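Local coordinates for 2-methyl-3-hydroxypyridine-5-carboxylic acid oxygenase (Mesorhizobium loti, PDB 3ALJ), which uses flavin-adenine dinucleotide and molecular oxygen to hydroxylate and cleave the ring of 2-methyl-3-hydroxypyridine-5-carboxylic acid, probably in vitamin B6 breakdown, at residues A48-W56 against L213-Y223. Numbering follows the deposited sequence.
With FAD (flavin-adenine dinucleotide), chain B.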
loop_
_atom_site.group_PDB
_atom_site.type_symbol
_atom_site.label_atom_id
_atom_site.label_comp_id
_atom_site.label_asym_id
_atom_site.label_seq_id
_atom_site.Cartn_x
_atom_site.Cartn_y
_atom_site.Cartn_z
ATOM N N ALA A 48 -11.597 -0.710 1.040
ATOM C CA ALA A 48 -10.274 -0.776 0.397
ATOM C C ALA A 48 -10.292 -1.919 -0.595
ATOM O O ALA A 48 -10.503 -3.038 -0.178
ATOM C CB ALA A 48 -9.141 -1.070 1.487
ATOM N N PHE A 49 -9.809 -1.643 -1.778
ATOM C CA PHE A 49 -9.692 -2.631 -2.869
ATOM C C PHE A 49 -8.283 -3.170 -2.948
ATOM O O PHE A 49 -7.319 -2.524 -2.436
ATOM C CB PHE A 49 -9.974 -1.840 -4.133
ATOM C CG PHE A 49 -11.415 -1.490 -4.256
ATOM C CD1 PHE A 49 -11.845 -0.190 -3.934
ATOM C CD2 PHE A 49 -12.305 -2.431 -4.730
ATOM C CE1 PHE A 49 -13.186 0.174 -4.003
ATOM C CE2 PHE A 49 -13.686 -2.093 -4.855
ATOM C CZ PHE A 49 -14.122 -0.767 -4.497
ATOM N N GLY A 50 -8.161 -4.346 -3.532
ATOM C CA GLY A 50 -6.825 -4.909 -3.771
ATOM C C GLY A 50 -6.628 -6.261 -3.065
ATOM O O GLY A 50 -5.507 -6.844 -3.212
ATOM N N ALA A 51 -7.678 -6.730 -2.330
ATOM C CA ALA A 51 -7.573 -8.065 -1.628
ATOM C C ALA A 51 -6.630 -8.140 -0.416
ATOM O O ALA A 51 -7.069 -8.152 0.707
ATOM C CB ALA A 51 -7.265 -9.187 -2.619
ATOM N N GLY A 52 -5.336 -8.191 -0.693
ATOM C CA GLY A 52 -4.308 -8.393 0.379
ATOM C C GLY A 52 -3.233 -7.353 0.367
ATOM O O GLY A 52 -3.105 -6.620 -0.666
ATOM N N ILE A 53 -2.400 -7.310 1.460
ATOM C CA ILE A 53 -1.347 -6.344 1.475
ATOM C C ILE A 53 -0.291 -6.830 2.436
ATOM O O ILE A 53 -0.590 -7.459 3.432
ATOM C CB ILE A 53 -1.878 -4.926 1.850
ATOM C CG1 ILE A 53 -0.795 -3.836 1.575
ATOM C CG2 ILE A 53 -2.407 -4.825 3.306
ATOM C CD1 ILE A 53 -1.454 -2.435 1.743
ATOM N N TYR A 54 0.963 -6.565 2.060
ATOM C CA TYR A 54 2.116 -6.731 2.980
ATOM C C TYR A 54 2.496 -5.436 3.676
ATOM O O TYR A 54 2.584 -4.368 2.992
ATOM C CB TYR A 54 3.363 -7.178 2.203
ATOM C CG TYR A 54 3.360 -8.605 1.707
ATOM C CD1 TYR A 54 2.330 -9.166 0.933
ATOM C CD2 TYR A 54 4.457 -9.405 1.981
ATOM C CE1 TYR A 54 2.366 -10.465 0.522
ATOM C CE2 TYR A 54 4.575 -10.717 1.505
ATOM C CZ TYR A 54 3.495 -11.260 0.795
ATOM O OH TYR A 54 3.535 -12.549 0.356
ATOM N N LEU A 55 2.787 -5.447 4.971
ATOM C CA LEU A 55 3.435 -4.345 5.661
ATOM C C LEU A 55 4.724 -4.852 6.235
ATOM O O LEU A 55 4.878 -6.057 6.434
ATOM C CB LEU A 55 2.570 -3.745 6.804
ATOM C CG LEU A 55 1.219 -3.074 6.317
ATOM C CD1 LEU A 55 0.627 -2.469 7.571
ATOM C CD2 LEU A 55 1.545 -1.989 5.243
ATOM N N TRP A 56 5.628 -3.928 6.486
ATOM C CA TRP A 56 6.931 -4.251 7.084
ATOM C C TRP A 56 7.102 -3.420 8.326
ATOM O O TRP A 56 6.266 -2.586 8.678
ATOM C CB TRP A 56 8.054 -3.953 6.114
ATOM C CG TRP A 56 7.863 -4.609 4.739
ATOM C CD1 TRP A 56 6.973 -4.206 3.757
ATOM C CD2 TRP A 56 8.524 -5.767 4.210
ATOM N NE1 TRP A 56 7.027 -5.056 2.652
ATOM C CE2 TRP A 56 7.984 -6.025 2.917
ATOM C CE3 TRP A 56 9.570 -6.580 4.700
ATOM C CZ2 TRP A 56 8.448 -7.073 2.112
ATOM C CZ3 TRP A 56 10.012 -7.632 3.915
ATOM C CH2 TRP A 56 9.505 -7.875 2.642
ATOM N N LEU A 213 1.998 -15.161 -6.444
ATOM C CA LEU A 213 2.515 -14.871 -5.085
ATOM C C LEU A 213 1.438 -15.415 -4.145
ATOM O O LEU A 213 0.267 -14.988 -4.128
ATOM C CB LEU A 213 2.679 -13.351 -4.937
ATOM C CG LEU A 213 3.180 -12.999 -3.524
ATOM C CD1 LEU A 213 4.634 -13.517 -3.383
ATOM C CD2 LEU A 213 3.222 -11.450 -3.297
ATOM N N TYR A 214 1.882 -16.353 -3.319
ATOM C CA TYR A 214 1.036 -17.084 -2.334
ATOM C C TYR A 214 1.310 -16.477 -0.953
ATOM O O TYR A 214 2.433 -16.498 -0.466
ATOM C CB TYR A 214 1.451 -18.605 -2.434
ATOM C CG TYR A 214 0.919 -19.507 -1.356
ATOM C CD1 TYR A 214 1.525 -19.580 -0.086
ATOM C CD2 TYR A 214 -0.238 -20.189 -1.588
ATOM C CE1 TYR A 214 0.999 -20.465 0.914
ATOM C CE2 TYR A 214 -0.796 -21.082 -0.627
ATOM C CZ TYR A 214 -0.140 -21.154 0.555
ATOM O OH TYR A 214 -0.666 -21.931 1.625
ATOM N N SER A 215 0.225 -15.914 -0.344
ATOM C CA SER A 215 0.415 -14.998 0.789
ATOM C C SER A 215 -0.620 -15.245 1.902
ATOM O O SER A 215 -1.733 -14.680 1.911
ATOM C CB SER A 215 0.250 -13.550 0.327
ATOM O OG SER A 215 1.219 -13.309 -0.725
ATOM N N PRO A 216 -0.324 -16.163 2.837
ATOM C CA PRO A 216 -1.359 -16.393 3.915
ATOM C C PRO A 216 -1.560 -15.190 4.776
ATOM O O PRO A 216 -0.578 -14.605 5.331
ATOM C CB PRO A 216 -0.809 -17.627 4.724
ATOM C CG PRO A 216 0.162 -18.291 3.675
ATOM C CD PRO A 216 0.813 -17.091 2.918
ATOM N N CYS A 217 -2.833 -14.904 5.082
ATOM C CA CYS A 217 -3.168 -13.724 5.889
ATOM C C CYS A 217 -3.423 -14.116 7.339
ATOM O O CYS A 217 -3.284 -13.245 8.192
ATOM C CB CYS A 217 -4.457 -13.043 5.307
ATOM S SG CYS A 217 -4.176 -12.248 3.694
ATOM N N ASN A 218 -3.941 -15.309 7.554
ATOM C CA ASN A 218 -4.382 -15.780 8.928
ATOM C C ASN A 218 -4.835 -17.213 8.700
ATOM O O ASN A 218 -4.716 -17.778 7.567
ATOM C CB ASN A 218 -5.501 -14.872 9.557
ATOM C CG ASN A 218 -6.622 -14.633 8.608
ATOM O OD1 ASN A 218 -7.219 -15.594 8.122
ATOM N ND2 ASN A 218 -6.932 -13.378 8.275
ATOM N N GLU A 219 -5.425 -17.822 9.715
ATOM C CA GLU A 219 -5.814 -19.204 9.619
ATOM C C GLU A 219 -6.909 -19.453 8.591
ATOM O O GLU A 219 -7.065 -20.605 8.147
ATOM C CB GLU A 219 -6.171 -19.719 11.064
ATOM C CG GLU A 219 -7.284 -18.923 11.823
ATOM C CD GLU A 219 -6.972 -17.413 12.174
ATOM O OE1 GLU A 219 -5.806 -16.975 12.291
ATOM O OE2 GLU A 219 -7.953 -16.654 12.401
ATOM N N ASN A 220 -7.652 -18.424 8.230
ATOM C CA ASN A 220 -8.879 -18.571 7.366
ATOM C C ASN A 220 -8.633 -18.099 5.970
ATOM O O ASN A 220 -9.221 -18.688 5.029
ATOM C CB ASN A 220 -10.016 -17.777 7.998
ATOM C CG ASN A 220 -10.485 -18.411 9.328
ATOM O OD1 ASN A 220 -10.485 -19.640 9.429
ATOM N ND2 ASN A 220 -10.753 -17.602 10.322
ATOM N N GLU A 221 -7.772 -17.083 5.775
ATOM C CA GLU A 221 -7.765 -16.312 4.527
ATOM C C GLU A 221 -6.398 -16.349 3.859
ATOM O O GLU A 221 -5.375 -16.100 4.541
ATOM C CB GLU A 221 -8.080 -14.845 4.740
ATOM C CG GLU A 221 -9.583 -14.669 5.205
ATOM C CD GLU A 221 -9.808 -13.223 5.589
ATOM O OE1 GLU A 221 -9.172 -12.789 6.547
ATOM O OE2 GLU A 221 -10.680 -12.562 4.971
ATOM N N LEU A 222 -6.420 -16.665 2.579
ATOM C CA LEU A 222 -5.192 -16.716 1.730
ATOM C C LEU A 222 -5.281 -15.613 0.643
ATOM O O LEU A 222 -6.261 -15.498 -0.055
ATOM C CB LEU A 222 -5.115 -18.045 0.991
ATOM C CG LEU A 222 -3.966 -18.215 -0.023
ATOM C CD1 LEU A 222 -2.621 -18.195 0.675
ATOM C CD2 LEU A 222 -4.149 -19.609 -0.673
ATOM N N TYR A 223 -4.257 -14.789 0.515
ATOM C CA TYR A 223 -4.125 -13.745 -0.528
ATOM C C TYR A 223 -3.318 -14.382 -1.637
ATOM O O TYR A 223 -2.152 -14.846 -1.405
ATOM C CB TYR A 223 -3.467 -12.554 0.159
ATOM C CG TYR A 223 -2.876 -11.475 -0.767
ATOM C CD1 TYR A 223 -3.461 -11.149 -1.994
ATOM C CD2 TYR A 223 -1.750 -10.784 -0.317
ATOM C CE1 TYR A 223 -2.834 -10.119 -2.814
ATOM C CE2 TYR A 223 -1.151 -9.786 -1.093
ATOM C CZ TYR A 223 -1.723 -9.478 -2.303
ATOM O OH TYR A 223 -1.133 -8.488 -3.112
HETATM P PA FAD B . -5.570 4.950 -2.094
HETATM O O1A FAD B . -5.393 3.698 -1.293
HETATM O O2A FAD B . -5.788 4.866 -3.491
HETATM O O5B FAD B . -6.766 5.736 -1.404
HETATM C C5B FAD B . -7.246 7.009 -1.950
HETATM C C4B FAD B . -8.644 7.089 -1.372
HETATM O O4B FAD B . -9.077 8.409 -1.850
HETATM C C3B FAD B . -9.627 6.132 -1.938
HETATM O O3B FAD B . -10.456 5.564 -0.903
HETATM C C2B FAD B . -10.406 6.984 -3.004
HETATM O O2B FAD B . -11.760 6.544 -3.207
HETATM C C1B FAD B . -10.466 8.338 -2.376
HETATM N N9A FAD B . -10.466 9.422 -3.305
HETATM C C8A FAD B . -9.936 9.497 -4.573
HETATM N N7A FAD B . -10.077 10.726 -5.093
HETATM C C5A FAD B . -10.735 11.472 -4.127
HETATM C C6A FAD B . -11.073 12.821 -4.052
HETATM N N6A FAD B . -10.834 13.663 -5.113
HETATM N N1A FAD B . -11.674 13.225 -2.931
HETATM C C2A FAD B . -11.955 12.405 -1.912
HETATM N N3A FAD B . -11.617 11.083 -1.899
HETATM C C4A FAD B . -10.975 10.658 -3.022
HETATM N N1 FAD B . 1.642 -1.374 -0.804
HETATM C C2 FAD B . 2.151 -1.944 0.273
HETATM O O2 FAD B . 2.577 -1.301 1.245
HETATM N N3 FAD B . 2.242 -3.334 0.344
HETATM C C4 FAD B . 1.769 -4.153 -0.683
HETATM O O4 FAD B . 1.734 -5.426 -0.497
HETATM C C4X FAD B . 1.260 -3.523 -1.805
HETATM N N5 FAD B . 0.866 -4.312 -2.939
HETATM C C5X FAD B . 0.424 -3.671 -4.082
HETATM C C6 FAD B . 0.132 -4.403 -5.245
HETATM C C7 FAD B . -0.369 -3.777 -6.358
HETATM C C7M FAD B . -0.698 -4.624 -7.621
HETATM C C8 FAD B . -0.525 -2.408 -6.380
HETATM C C8M FAD B . -1.050 -1.660 -7.628
HETATM C C9 FAD B . -0.231 -1.662 -5.230
HETATM C C9A FAD B . 0.295 -2.288 -4.073
HETATM N N10 FAD B . 0.652 -1.529 -2.873
HETATM C C10 FAD B . 1.165 -2.153 -1.800
HETATM C "C1'" FAD B . 0.520 0.005 -2.905
HETATM C "C2'" FAD B . -0.761 0.408 -2.187
HETATM O "O2'" FAD B . -1.882 -0.255 -2.808
HETATM C "C3'" FAD B . -0.996 1.919 -2.378
HETATM O "O3'" FAD B . 0.332 2.565 -2.390
HETATM C "C4'" FAD B . -1.747 2.561 -1.287
HETATM O "O4'" FAD B . -3.077 1.968 -1.285
HETATM C "C5'" FAD B . -1.930 4.025 -1.519
HETATM O "O5'" FAD B . -2.687 4.566 -0.441
HETATM P P FAD B . -3.280 6.017 -0.642
HETATM O O1P FAD B . -4.053 6.286 0.578
HETATM O O2P FAD B . -2.237 6.998 -1.080
HETATM O O3P FAD B . -4.262 5.881 -1.919
HETATM O O HOH W 1 -1.821 -5.550 -2.796
#
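Gly52 and Tyr223 bring the two backbones nearest, where strand 52-56 passes the hairpin of strands 213-216 and 221-223 almost at a right angle, 78° to the first of them. The strand axes come no closer than 8.7 Å (213-216) and 8.1 Å (221-223), a gap filled by side chains of the hairpin and Tyr54. The Tyr223 ring turns one face to Gly52, whose CA sits 3.5 Å from the ring centroid and only 8° off its normal: a CH-pi contact over the centre of the ring. With CG anti to its own backbone N, Tyr223 extends from the hairpin toward the strand. A water at 2.7 Å donates to Gly52 O and also hydrogen-bonds Tyr223 OH, tying that ring's far end to the strand.

Further along the strand, the Tyr54 side chain crosses that of Tyr223 obliquely. Its CE1 meets Tyr223 CE2 at 3.9 Å, that atom lying near the plane of the Tyr54 ring, at its edge. Its hydroxyl OH bonds Ser215 OG at 2.7 Å, again close to the ring plane, and has a second partner in Thr199; Leu213 CD2 packs obliquely on the ring, 4.0 Å from CE1.

Across the strand lies the flavin. Tyr54 N donates nearly straight (168°) to FAD O4 at 2.9 Å, while FAD N3 returns a bond to Tyr54 O. Ile53 CG1 also touches FAD N3. Thus a strand of the FAD-binding domain grips the isoalloxazine's pyrimidine edge through its backbone and packs against the large mixed sheet, as in the FAD-dependent aromatic hydroxylases, to which this enzyme probably belongs.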